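Local coordinates for sialidase domain-containing protein (Dyadobacter fermentans, PDB 5HX0) that is of unknown function but folds as a six-bladed beta-propeller of the sialidase type and may act on glycans, at residues Val49-Glu54 with Pro391-Gly396; Phe60-Lys65 with Tyr368-Leu374; Leu73-Arg77 with Ser124-Leu129; Gly286-Cys290 with Gly311-His315; Ile355-Thr359 with Val381-Val387. One frame throughout, in Å; residues are numbered along the deposited sequence. Where two conformers were deposited one is given.

Contact 1 of 5, residues Val49-Glu54 with Pro391-Gly396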
# COMPACT_ATOMS: atom_id res chain seq x y z
N VAL A 49 -6.72 10.49 22.80
CA VAL A 49 -5.76 9.92 21.86
C VAL A 49 -6.54 9.04 20.90
O VAL A 49 -7.31 8.17 21.33
CB VAL A 49 -4.65 9.14 22.58
CG1 VAL A 49 -3.77 8.43 21.55
CG2 VAL A 49 -3.78 10.11 23.41
N ILE A 50 -6.40 9.29 19.61
CA ILE A 50 -7.20 8.64 18.59
C ILE A 50 -6.45 7.48 17.95
O ILE A 50 -7.02 6.41 17.75
CB ILE A 50 -7.65 9.68 17.54
CG1 ILE A 50 -8.63 10.67 18.19
CG2 ILE A 50 -8.26 8.99 16.28
CD1 ILE A 50 -9.18 11.73 17.25
N TYR A 51 -5.16 7.66 17.65
CA TYR A 51 -4.34 6.55 17.15
C TYR A 51 -2.89 6.87 17.45
O TYR A 51 -2.41 7.95 17.10
CB TYR A 51 -4.52 6.31 15.65
CG TYR A 51 -3.56 5.25 15.17
CD1 TYR A 51 -3.79 3.91 15.43
CD2 TYR A 51 -2.36 5.60 14.54
CE1 TYR A 51 -2.89 2.94 15.03
CE2 TYR A 51 -1.45 4.63 14.13
CZ TYR A 51 -1.72 3.31 14.37
OH TYR A 51 -0.82 2.35 13.96
N ARG A 52 -2.20 5.91 18.08
CA ARG A 52 -0.82 6.09 18.48
C ARG A 52 -0.09 4.76 18.40
O ARG A 52 -0.54 3.77 18.99
CB ARG A 52 -0.72 6.64 19.92
CG ARG A 52 0.72 6.83 20.40
CD ARG A 52 0.78 7.14 21.91
NE ARG A 52 2.15 7.36 22.41
CZ ARG A 52 3.03 6.40 22.68
NH1 ARG A 52 2.74 5.12 22.47
NH2 ARG A 52 4.23 6.72 23.15
N ASN A 53 1.05 4.75 17.72
CA ASN A 53 1.87 3.55 17.62
C ASN A 53 3.30 4.01 17.37
O ASN A 53 3.57 4.66 16.35
CB ASN A 53 1.37 2.62 16.50
CG ASN A 53 2.18 1.33 16.41
OD1 ASN A 53 3.39 1.34 16.61
ND2 ASN A 53 1.51 0.21 16.11
N GLU A 54 4.22 3.68 18.29
CA GLU A 54 5.58 4.19 18.21
C GLU A 54 6.32 3.78 16.95
O GLU A 54 7.32 4.42 16.60
CB GLU A 54 6.38 3.73 19.44
CG GLU A 54 6.01 4.46 20.68
CD GLU A 54 6.69 3.87 21.91
OE1 GLU A 54 7.53 2.96 21.75
OE2 GLU A 54 6.35 4.31 23.03
N PRO A 391 5.95 9.86 19.78
CA PRO A 391 5.72 9.78 18.33
C PRO A 391 4.63 10.73 17.83
O PRO A 391 3.80 11.25 18.59
CB PRO A 391 5.25 8.33 18.16
CG PRO A 391 4.51 8.04 19.46
CD PRO A 391 5.27 8.79 20.53
N GLN A 392 4.63 10.94 16.52
CA GLN A 392 3.52 11.64 15.88
C GLN A 392 2.28 10.74 15.88
O GLN A 392 2.31 9.63 15.34
CB GLN A 392 3.90 12.03 14.45
CG GLN A 392 4.58 13.39 14.33
CD GLN A 392 5.92 13.45 15.04
OE1 GLN A 392 6.66 12.46 15.08
NE2 GLN A 392 6.25 14.61 15.62
N HIS A 393 1.21 11.21 16.51
CA HIS A 393 -0.01 10.41 16.67
C HIS A 393 -1.22 11.30 16.38
O HIS A 393 -1.13 12.53 16.35
CB HIS A 393 -0.08 9.80 18.09
CG HIS A 393 -0.13 10.81 19.20
ND1 HIS A 393 0.99 11.46 19.68
CD2 HIS A 393 -1.17 11.28 19.93
CE1 HIS A 393 0.64 12.28 20.65
NE2 HIS A 393 -0.67 12.21 20.81
N ILE A 394 -2.37 10.66 16.19
CA ILE A 394 -3.64 11.39 16.06
C ILE A 394 -4.24 11.59 17.45
O ILE A 394 -4.31 10.66 18.25
CB ILE A 394 -4.62 10.64 15.14
CG1 ILE A 394 -3.90 10.11 13.87
CG2 ILE A 394 -5.84 11.55 14.80
CD1 ILE A 394 -3.19 11.21 13.04
N ALA A 395 -4.72 12.80 17.71
CA ALA A 395 -5.32 13.14 18.99
C ALA A 395 -6.52 14.05 18.72
O ALA A 395 -6.81 14.41 17.58
CB ALA A 395 -4.31 13.82 19.91
N GLY A 396 -7.22 14.42 19.78
CA GLY A 396 -8.33 15.33 19.62
C GLY A 396 -8.68 15.99 20.93
O GLY A 396 -8.27 15.55 22.02
O HOH W 1 1.93 7.12 16.11
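The ring of the six-bladed beta-propeller is closed here in the "velcro" manner: strand 42-51, from the start of the chain, pairs antiparallel with strand 393-401, from its end. A classic beta bulge interrupts the pairing. I50 and Y51 both face I394, and their amides converge on one carbonyl, I50 N to I394 O at 2.8 Å and Y51 N to I394 O at 3.2 Å, while I394 N returns a hydrogen bond to Y51 O at 2.9 Å. V49 and A395 form a non-hydrogen-bonded pair just before the bulge. Because of the extra residue, I50 points toward the partner strand, and its CB packs on I394 CG2 at 3.8 Å. Past the strand, water 1 takes over from direct pairing, accepting from N53 N (3.0 Å) and donating to Q392 O (2.7 Å). The R52 guanidinium lies with one face over P391 and is held by E54 in a salt bridge (NH2 to OE2, 3.2 Å). H393 folds back, its ND1 bonded to P391 O at 3.0 Å. Strand 378-385 continues the sheet beyond 393-401, and I50, I394 and Y51 pack against the adjoining blade, where Y51 OH bonds R77 and its ring meets F75.

Contact 2 of 5, residues Phe60-Lys65 with Tyr368-Leu374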
# COMPACT_ATOMS: atom_id res chain seq x y z
N PHE A 60 -1.79 14.42 9.83
CA PHE A 60 -2.63 15.10 8.84
C PHE A 60 -4.03 14.48 8.77
O PHE A 60 -4.40 13.89 7.74
CB PHE A 60 -1.95 15.05 7.45
CG PHE A 60 -0.45 15.33 7.49
CD1 PHE A 60 0.03 16.48 8.12
CD2 PHE A 60 0.46 14.44 6.93
CE1 PHE A 60 1.41 16.75 8.19
CE2 PHE A 60 1.85 14.70 7.00
CZ PHE A 60 2.32 15.86 7.62
N PRO A 61 -4.84 14.57 9.83
CA PRO A 61 -6.15 13.92 9.81
C PRO A 61 -7.24 14.75 9.14
O PRO A 61 -7.19 15.99 9.07
CB PRO A 61 -6.46 13.72 11.29
CG PRO A 61 -5.85 15.02 11.93
CD PRO A 61 -4.57 15.25 11.12
N SER A 62 -8.24 14.05 8.61
CA SER A 62 -9.53 14.66 8.34
C SER A 62 -10.60 13.69 8.83
O SER A 62 -10.34 12.50 9.02
CB SER A 62 -9.72 15.02 6.86
OG SER A 62 -9.74 13.87 6.05
N VAL A 63 -11.79 14.21 9.07
CA VAL A 63 -12.81 13.40 9.75
C VAL A 63 -14.21 13.84 9.34
O VAL A 63 -14.48 15.03 9.15
CB VAL A 63 -12.58 13.43 11.28
CG1 VAL A 63 -12.56 14.88 11.81
CG2 VAL A 63 -13.63 12.62 12.01
N ILE A 64 -15.09 12.85 9.17
CA ILE A 64 -16.51 13.04 8.84
C ILE A 64 -17.31 12.19 9.82
O ILE A 64 -16.77 11.32 10.50
CB ILE A 64 -16.82 12.64 7.39
CG1 ILE A 64 -16.43 11.16 7.22
CG2 ILE A 64 -16.01 13.52 6.39
CD1 ILE A 64 -17.01 10.49 6.03
N LYS A 65 -18.62 12.44 9.88
CA LYS A 65 -19.53 11.57 10.63
C LYS A 65 -20.66 11.15 9.68
O LYS A 65 -21.34 12.01 9.13
CB LYS A 65 -20.10 12.26 11.88
CG LYS A 65 -21.04 11.34 12.67
CD LYS A 65 -21.56 11.99 13.97
CE LYS A 65 -22.75 12.92 13.73
NZ LYS A 65 -22.42 14.29 13.20
N TYR A 368 -2.48 20.58 11.99
CA TYR A 368 -3.46 20.21 10.97
C TYR A 368 -4.80 19.78 11.58
O TYR A 368 -5.29 18.68 11.28
CB TYR A 368 -2.90 19.10 10.09
CG TYR A 368 -1.85 19.56 9.08
CD1 TYR A 368 -0.67 20.18 9.50
CD2 TYR A 368 -2.06 19.40 7.72
CE1 TYR A 368 0.30 20.61 8.58
CE2 TYR A 368 -1.12 19.82 6.79
CZ TYR A 368 0.06 20.43 7.23
OH TYR A 368 0.98 20.83 6.29
N PRO A 369 -5.43 20.62 12.40
CA PRO A 369 -6.70 20.20 13.00
C PRO A 369 -7.83 20.13 11.98
O PRO A 369 -7.84 20.79 10.94
CB PRO A 369 -6.97 21.27 14.07
CG PRO A 369 -6.28 22.50 13.52
CD PRO A 369 -5.03 21.97 12.83
N TRP A 370 -8.82 19.32 12.33
CA TRP A 370 -10.00 19.09 11.51
C TRP A 370 -11.14 18.73 12.45
O TRP A 370 -11.02 17.76 13.21
CB TRP A 370 -9.74 17.96 10.49
CG TRP A 370 -10.70 17.92 9.33
CD1 TRP A 370 -12.03 17.64 9.37
CD2 TRP A 370 -10.37 18.15 7.96
NE1 TRP A 370 -12.57 17.68 8.08
CE2 TRP A 370 -11.56 17.99 7.21
CE3 TRP A 370 -9.18 18.46 7.28
CZ2 TRP A 370 -11.58 18.13 5.81
CZ3 TRP A 370 -9.21 18.60 5.92
CH2 TRP A 370 -10.40 18.43 5.19
N ALA A 371 -12.23 19.50 12.42
CA ALA A 371 -13.30 19.33 13.40
C ALA A 371 -14.51 18.64 12.78
O ALA A 371 -14.76 18.73 11.57
CB ALA A 371 -13.73 20.68 13.99
N VAL A 372 -15.27 17.96 13.63
CA VAL A 372 -16.51 17.31 13.22
C VAL A 372 -17.53 17.46 14.34
O VAL A 372 -17.18 17.41 15.52
CB VAL A 372 -16.28 15.82 12.85
CG1 VAL A 372 -15.75 15.07 14.04
CG2 VAL A 372 -17.58 15.20 12.34
N GLN A 373 -18.79 17.65 13.97
CA GLN A 373 -19.86 17.77 14.97
C GLN A 373 -20.18 16.38 15.49
O GLN A 373 -20.50 15.48 14.71
CB GLN A 373 -21.09 18.42 14.34
CG GLN A 373 -22.12 18.93 15.35
CD GLN A 373 -21.69 20.25 15.96
OE1 GLN A 373 -21.19 21.13 15.26
NE2 GLN A 373 -21.87 20.39 17.27
N LEU A 374 -20.10 16.20 16.81
CA LEU A 374 -20.48 14.92 17.41
C LEU A 374 -21.98 14.83 17.63
O LEU A 374 -22.61 13.81 17.30
CB LEU A 374 -19.73 14.72 18.73
CG LEU A 374 -18.22 14.56 18.58
CD1 LEU A 374 -17.54 14.35 19.96
CD2 LEU A 374 -17.89 13.43 17.62
O HOH W 2 -15.80 17.43 9.41
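V63 and V372 meet at the centre of this interface (CG2 to CG1, 3.8 Å) between the innermost strands of two neighbouring propeller blades, 56-65 of the first and 367-375 of the last. The short strand axes run parallel, 8° apart, at 6.2 Å, too far for backbone ladder bonds, so side chains and a water fill the gap. F60, S62 and I64 lie level with Y368, W370 and V372. The W370 indole lies flat against S62, whose CB is 3.4 Å from the centroid of its six-membered ring and only 11° off the normal, a CH-pi contact; V63 CG1 touches W370 CD1 at 3.7 Å. At one end F60 turns its ring edge to the face of Y368, centroids 4.8 Å apart and planes at 60°. The Y368 hydroxyl is bonded to E265, and its side chain lies close to a bound acetate, so this end probably borders a pocket near the propeller axis. S62 OG, in turn, ties this strand to P127 of the next blade. At the other end polar links take over: water 2 donates to V63 O (2.8 Å) and to A371 O (2.7 Å), and, beyond it, the K65 side chain reaches across to hydrogen-bond Q373 O through NZ at 2.7 Å.

Contact 3 of 5, residues Leu73-Arg77 with Ser124-Leu129. With ACT (acetate ion), chain D.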
# COMPACT_ATOMS: atom_id res chain seq x y z
N LEU A 73 -12.27 8.76 10.53
CA LEU A 73 -11.14 9.69 10.49
C LEU A 73 -10.02 9.10 9.64
O LEU A 73 -9.51 8.00 9.94
CB LEU A 73 -10.64 10.03 11.90
CG LEU A 73 -9.44 10.98 12.02
CD1 LEU A 73 -9.46 11.69 13.39
CD2 LEU A 73 -8.09 10.27 11.87
N ALA A 74 -9.62 9.84 8.60
CA ALA A 74 -8.56 9.42 7.68
C ALA A 74 -7.27 10.12 8.07
O ALA A 74 -7.31 11.28 8.51
CB ALA A 74 -8.91 9.80 6.23
N PHE A 75 -6.15 9.43 7.91
CA PHE A 75 -4.86 10.07 8.16
C PHE A 75 -3.78 9.38 7.35
O PHE A 75 -3.98 8.31 6.77
CB PHE A 75 -4.50 10.10 9.67
CG PHE A 75 -4.38 8.73 10.31
CD1 PHE A 75 -5.52 8.04 10.70
CD2 PHE A 75 -3.14 8.17 10.57
CE1 PHE A 75 -5.45 6.80 11.32
CE2 PHE A 75 -3.05 6.92 11.19
CZ PHE A 75 -4.20 6.24 11.57
N ARG A 76 -2.64 10.06 7.27
CA ARG A 76 -1.45 9.52 6.63
C ARG A 76 -0.68 8.71 7.65
O ARG A 76 -0.36 9.21 8.73
CB ARG A 76 -0.56 10.66 6.11
CG ARG A 76 0.78 10.19 5.47
CD ARG A 76 1.68 11.41 5.20
NE ARG A 76 2.92 11.08 4.48
CZ ARG A 76 4.07 10.73 5.07
NH1 ARG A 76 4.14 10.62 6.40
NH2 ARG A 76 5.14 10.47 4.32
N ARG A 77 -0.35 7.46 7.30
CA ARG A 77 0.50 6.63 8.14
C ARG A 77 1.73 6.19 7.36
O ARG A 77 1.62 5.71 6.22
CB ARG A 77 -0.25 5.41 8.69
CG ARG A 77 0.56 4.71 9.78
CD ARG A 77 -0.23 3.61 10.48
NE ARG A 77 -0.37 2.44 9.62
CZ ARG A 77 -0.72 1.23 10.05
NH1 ARG A 77 -0.82 0.22 9.17
NH2 ARG A 77 -0.95 1.03 11.34
N SER A 124 1.62 8.57 -0.34
CA SER A 124 0.44 9.43 -0.40
C SER A 124 0.36 10.34 0.82
O SER A 124 0.81 9.99 1.91
CB SER A 124 -0.82 8.58 -0.50
OG SER A 124 -0.78 7.81 -1.69
N GLN A 125 -0.25 11.51 0.65
CA GLN A 125 -0.23 12.56 1.67
C GLN A 125 -1.64 12.96 2.12
O GLN A 125 -2.62 12.71 1.43
CB GLN A 125 0.45 13.82 1.14
CG GLN A 125 1.85 13.56 0.60
CD GLN A 125 2.77 13.11 1.70
OE1 GLN A 125 3.20 11.96 1.74
NE2 GLN A 125 3.08 14.01 2.63
N ASP A 126 -1.69 13.62 3.28
CA ASP A 126 -2.80 14.47 3.72
C ASP A 126 -4.17 14.09 3.14
O ASP A 126 -4.71 14.83 2.31
CB ASP A 126 -2.53 15.93 3.34
CG ASP A 126 -1.19 16.44 3.87
OD1 ASP A 126 -0.27 15.63 4.08
OD2 ASP A 126 -1.06 17.67 4.06
N PRO A 127 -4.77 12.97 3.54
CA PRO A 127 -6.11 12.65 3.02
C PRO A 127 -7.12 13.68 3.50
O PRO A 127 -7.24 13.93 4.70
CB PRO A 127 -6.40 11.27 3.61
CG PRO A 127 -5.59 11.28 4.95
CD PRO A 127 -4.35 12.09 4.65
N CYS A 128 -7.86 14.26 2.57
CA CYS A 128 -8.87 15.26 2.90
C CYS A 128 -10.24 14.73 2.51
O CYS A 128 -10.56 14.65 1.32
CB CYS A 128 -8.53 16.57 2.18
SG CYS A 128 -7.10 17.34 2.99
N LEU A 129 -11.05 14.37 3.50
CA LEU A 129 -12.38 13.81 3.30
C LEU A 129 -13.43 14.91 3.11
O LEU A 129 -13.43 15.92 3.82
CB LEU A 129 -12.77 12.94 4.50
CG LEU A 129 -11.90 11.72 4.83
CD1 LEU A 129 -12.39 11.01 6.12
CD2 LEU A 129 -11.89 10.75 3.66
C ACT D . 2.58 17.79 4.15
O ACT D . 2.29 16.89 3.32
OXT ACT D . 1.62 18.32 4.80
CH3 ACT D . 4.01 18.21 4.35
O HOH W 3 5.14 10.26 1.16
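P127 lays its ring across the backbone of A74 and F75, with CG 3.5 Å from F75 CA and 3.7 Å from A74 C. The A74 methyl fits between P127 and L129, its CB 3.9 Å from P127 CG and 3.7 Å from L129 CD1, so a small residue lets the two segments approach closely. They run roughly antiparallel without backbone pairing, and belong to adjacent propeller blades. Toward the centre of the molecule the contact turns polar. R76, its side chain extended through chi3, donates from NE to Q125 OE1 at 2.9 Å, and water 3 bridges the same two side chains, 3.2 Å from R76 NH2 and 2.6 Å from Q125 OE1. Q125 NE2 then hydrogen-bonds acetate O at 3.1 Å, and D126 OD2 lies 2.9 Å from acetate OXT. The acetate probably came from the crystallisation liquor, but it may mark a polar pocket, consistent with a ligand site. Strand 71-79 is the second strand of the first blade, flanked by 56-65 and 97-103, whereas 123-131 is the innermost strand of the next. S62 of strand 56-65 joins the two blades, its OG bonding both P127 O and L129 N.

Contact 4 of 5, residues Gly286-Cys290 with Gly311-His315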
# COMPACT_ATOMS: atom_id res chain seq x y z
N GLY A 286 5.31 35.69 7.87
CA GLY A 286 5.39 35.52 9.32
C GLY A 286 4.33 34.60 9.89
O GLY A 286 3.87 34.84 11.01
N ASP A 287 3.91 33.59 9.13
CA ASP A 287 2.85 32.65 9.51
C ASP A 287 1.50 33.34 9.72
O ASP A 287 0.64 32.83 10.45
CB ASP A 287 3.23 31.84 10.76
CG ASP A 287 2.38 30.58 10.92
OD1 ASP A 287 1.89 30.05 9.90
OD2 ASP A 287 2.17 30.11 12.06
N GLN A 288 1.29 34.49 9.09
CA GLN A 288 0.01 35.17 9.21
C GLN A 288 -1.07 34.37 8.49
O GLN A 288 -0.93 34.04 7.31
CB GLN A 288 0.11 36.57 8.63
CG GLN A 288 -1.17 37.35 8.70
CD GLN A 288 -1.46 37.88 10.08
OE1 GLN A 288 -2.61 38.16 10.41
NE2 GLN A 288 -0.42 38.03 10.90
N ALA A 289 -2.16 34.07 9.20
CA ALA A 289 -3.28 33.37 8.59
C ALA A 289 -4.13 34.38 7.82
O ALA A 289 -4.46 35.45 8.34
CB ALA A 289 -4.11 32.68 9.67
N CYS A 290 -4.46 34.06 6.57
CA CYS A 290 -5.14 35.03 5.72
C CYS A 290 -6.50 34.52 5.26
O CYS A 290 -6.85 33.35 5.42
CB CYS A 290 -4.28 35.40 4.50
SG CYS A 290 -2.80 36.34 4.98
N GLY A 311 -1.14 31.18 12.61
CA GLY A 311 -1.60 29.80 12.69
C GLY A 311 -1.77 29.22 11.30
O GLY A 311 -1.94 29.94 10.31
N HIS A 312 -1.72 27.89 11.24
CA HIS A 312 -1.89 27.16 10.00
C HIS A 312 -1.91 25.65 10.28
O HIS A 312 -1.45 25.20 11.31
CB HIS A 312 -0.76 27.46 9.00
CG HIS A 312 0.54 26.80 9.35
ND1 HIS A 312 1.61 27.50 9.87
CD2 HIS A 312 0.95 25.51 9.24
CE1 HIS A 312 2.62 26.67 10.07
NE2 HIS A 312 2.25 25.46 9.70
N PRO A 313 -2.47 24.86 9.35
CA PRO A 313 -3.39 25.35 8.34
C PRO A 313 -4.75 25.55 9.03
O PRO A 313 -4.86 25.24 10.21
CB PRO A 313 -3.43 24.21 7.32
CG PRO A 313 -3.26 22.97 8.18
CD PRO A 313 -2.35 23.40 9.34
N MSE A 314 -5.75 26.02 8.30
CA MSE A 314 -7.05 26.34 8.87
C MSE A 314 -8.11 25.34 8.41
O MSE A 314 -8.01 24.80 7.30
CB MSE A 314 -7.48 27.77 8.49
CG MSE A 314 -7.14 28.86 9.55
SE MSE A 314 -5.24 29.10 9.77
CE MSE A 314 -4.67 29.57 7.96
N HIS A 315 -9.10 25.09 9.27
CA HIS A 315 -10.28 24.28 8.95
C HIS A 315 -11.51 24.99 9.49
O HIS A 315 -11.49 25.49 10.62
CB HIS A 315 -10.20 22.86 9.57
CG HIS A 315 -11.42 22.04 9.28
ND1 HIS A 315 -12.48 21.93 10.17
CD2 HIS A 315 -11.80 21.36 8.17
CE1 HIS A 315 -13.43 21.19 9.63
NE2 HIS A 315 -13.06 20.86 8.41
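The carboxylate of D287 grips the H312 imidazole, with H312 ND1 donating to D287 OD1 at 2.6 Å, near the plane of the ring. A backbone bond reinforces it from the same residue, G311 N to D287 O at 3.2 Å, so D287 holds the second segment by both side chain and main chain. Its positive phi of 62° sets it in the turn that leads into strand 288-294, from where its side chain points toward H312. D287 OD2 bonds H332, and H312 NE2 has a weak hydrogen bond with R331, which extends the polar cluster.

Packing follows farther along. The A289 methyl CB lies 3.6 Å from G311 O and 3.6 Å from CE of M314, a selenomethionine in this crystal, whose side chain extends toward strand 288-294. A cis peptide precedes P313, and the chain turns a corner there before entering strand 314-318. The contact thus joins the third strand of one propeller blade to the link that carries the chain from that blade to the innermost strand of the next.

With its proton on ND1 directed to a carboxylate, and NE2 left to face an arginine donor, H312 is in an arrangement consistent with a neutral ring. The chemistry implies a fixed orientation for the imidazole; no catalytic role is established for the pair.

Contact 5 of 5, residues Ile355-Thr359 with Val381-Val387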
# COMPACT_ATOMS: atom_id res chain seq x y z
N ILE A 355 -9.44 30.43 21.32
CA ILE A 355 -9.60 29.27 22.18
C ILE A 355 -8.29 28.50 22.13
O ILE A 355 -7.84 28.13 21.04
CB ILE A 355 -10.78 28.40 21.69
CG1 ILE A 355 -12.07 29.23 21.60
CG2 ILE A 355 -10.94 27.16 22.55
CD1 ILE A 355 -13.17 28.55 20.81
N VAL A 356 -7.65 28.26 23.27
CA VAL A 356 -6.38 27.55 23.25
C VAL A 356 -6.64 26.10 23.67
O VAL A 356 -6.99 25.84 24.82
CB VAL A 356 -5.32 28.22 24.14
CG1 VAL A 356 -3.99 27.47 24.02
CG2 VAL A 356 -5.12 29.69 23.72
N LEU A 357 -6.48 25.16 22.73
CA LEU A 357 -6.82 23.77 23.05
C LEU A 357 -5.63 22.96 23.58
O LEU A 357 -5.81 22.09 24.44
CB LEU A 357 -7.39 23.06 21.81
CG LEU A 357 -8.67 23.67 21.22
CD1 LEU A 357 -9.08 22.94 19.96
CD2 LEU A 357 -9.81 23.65 22.25
N ARG A 358 -4.42 23.21 23.09
CA ARG A 358 -3.24 22.45 23.51
C ARG A 358 -2.06 23.40 23.55
O ARG A 358 -1.90 24.24 22.66
CB ARG A 358 -2.89 21.28 22.55
CG ARG A 358 -3.95 20.20 22.38
CD ARG A 358 -4.09 19.35 23.64
NE ARG A 358 -2.96 18.48 23.93
CZ ARG A 358 -2.96 17.17 23.71
NH1 ARG A 358 -4.01 16.57 23.16
NH2 ARG A 358 -1.91 16.44 24.04
N THR A 359 -1.23 23.25 24.59
CA THR A 359 0.02 24.00 24.72
C THR A 359 1.21 23.09 24.98
O THR A 359 2.32 23.60 25.19
CB THR A 359 -0.07 25.03 25.87
OG1 THR A 359 -0.38 24.34 27.08
CG2 THR A 359 -1.16 26.06 25.61
N VAL A 381 -12.44 18.27 17.82
CA VAL A 381 -11.37 18.87 17.02
C VAL A 381 -10.25 17.84 17.00
O VAL A 381 -9.54 17.66 17.99
CB VAL A 381 -10.89 20.20 17.61
CG1 VAL A 381 -9.80 20.81 16.69
CG2 VAL A 381 -12.07 21.16 17.81
N SER A 382 -10.10 17.14 15.88
CA SER A 382 -8.97 16.24 15.74
C SER A 382 -7.76 16.98 15.19
O SER A 382 -7.88 18.07 14.62
CB SER A 382 -9.32 15.06 14.81
OG SER A 382 -9.32 15.48 13.45
N TYR A 383 -6.58 16.39 15.38
CA TYR A 383 -5.32 16.95 14.91
C TYR A 383 -4.28 15.85 15.07
O TYR A 383 -4.57 14.79 15.63
CB TYR A 383 -4.91 18.22 15.68
CG TYR A 383 -5.17 18.15 17.17
CD1 TYR A 383 -4.24 17.57 18.03
CD2 TYR A 383 -6.36 18.65 17.71
CE1 TYR A 383 -4.49 17.50 19.41
CE2 TYR A 383 -6.61 18.58 19.08
CZ TYR A 383 -5.67 18.00 19.91
OH TYR A 383 -5.92 17.93 21.26
N TYR A 384 -3.08 16.07 14.53
CA TYR A 384 -1.99 15.19 14.92
C TYR A 384 -1.07 15.95 15.86
O TYR A 384 -1.12 17.18 15.97
CB TYR A 384 -1.24 14.57 13.71
CG TYR A 384 -0.15 15.42 13.07
CD1 TYR A 384 -0.47 16.51 12.27
CD2 TYR A 384 1.21 15.10 13.23
CE1 TYR A 384 0.53 17.29 11.64
CE2 TYR A 384 2.23 15.88 12.61
CZ TYR A 384 1.87 16.97 11.82
OH TYR A 384 2.84 17.76 11.20
N PHE A 385 -0.29 15.19 16.62
CA PHE A 385 0.32 15.77 17.80
C PHE A 385 1.57 14.98 18.18
O PHE A 385 1.78 13.86 17.72
CB PHE A 385 -0.65 15.80 18.99
CG PHE A 385 -0.44 16.97 19.90
CD1 PHE A 385 -0.78 18.25 19.48
CD2 PHE A 385 0.12 16.80 21.17
CE1 PHE A 385 -0.59 19.35 20.31
CE2 PHE A 385 0.33 17.88 22.00
CZ PHE A 385 -0.01 19.17 21.58
N ASN A 386 2.40 15.61 19.01
CA ASN A 386 3.50 14.92 19.67
C ASN A 386 3.76 15.67 20.97
O ASN A 386 3.64 16.90 21.03
CB ASN A 386 4.79 14.86 18.85
CG ASN A 386 5.50 16.20 18.78
OD1 ASN A 386 6.35 16.52 19.62
ND2 ASN A 386 5.14 17.02 17.78
N VAL A 387 4.09 14.91 22.01
CA VAL A 387 4.60 15.44 23.27
C VAL A 387 6.10 15.13 23.33
O VAL A 387 6.59 14.33 22.52
CB VAL A 387 3.84 14.84 24.47
CG1 VAL A 387 2.39 15.23 24.43
CG2 VAL A 387 3.99 13.33 24.51
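Strands 354-358 and 378-385 cross at 51°, their short axes 10.2 Å apart at closest approach, which is face-to-face packing between consecutive blades of the beta-propeller: the first is the outermost strand of the fifth blade, the second an inner strand of the closing blade. No backbone atoms pair across this distance. A classic beta bulge, with L357 and R358 both facing I337, gives these successive residues a common direction, and both CA-to-CB bonds point toward strand 378-385.

L357 provides the apolar part, its CD1 4.0 Å from V381 CG1, and it also packs on strand 393-401 of the closing blade. R358 does more. Its chi1, chi2 and chi3 all lie in the m well, so the chain curls over rather than extending and brings the guanidinium between Y383 and F385. R358 NH1 donates to Y383 OH at 3.0 Å, near the guanidinium plane, while the F385 ring lies over one of its faces. Y383 OH has S397 as a second partner, and R358 NE forms a salt bridge with D360, so the arginine charge is balanced by a residue close by in sequence while its flat surface serves the neighbouring blade. In the cation-pi contact R358 CZ sits over the face of the F385 ring, 4.1 Å from its centroid and 25° off its normal.

All five contacts are largely buried, but contact 1, farthest from the centre, includes exposed residues and is the only true strand pairing. Contacts 2, 3 and 5 join neighbouring blades mainly through side chains, and contact 4 ties a blade to the link that leads to the next. Contacts 1, 2 and 5 share the closing blade, where H393 O to F385 N (2.8 Å) and W370 N to S382 O (2.8 Å) connect them. Contact 3, the most central, touches contact 2 through S62 OG and P127 O (2.8 Å). Contact 4 meets contact 2 through H315 on W370. Apolar and aromatic packing dominates contact 2; charged side chains supply the main polar links of 3, 4 and 5, beside smaller apolar patches.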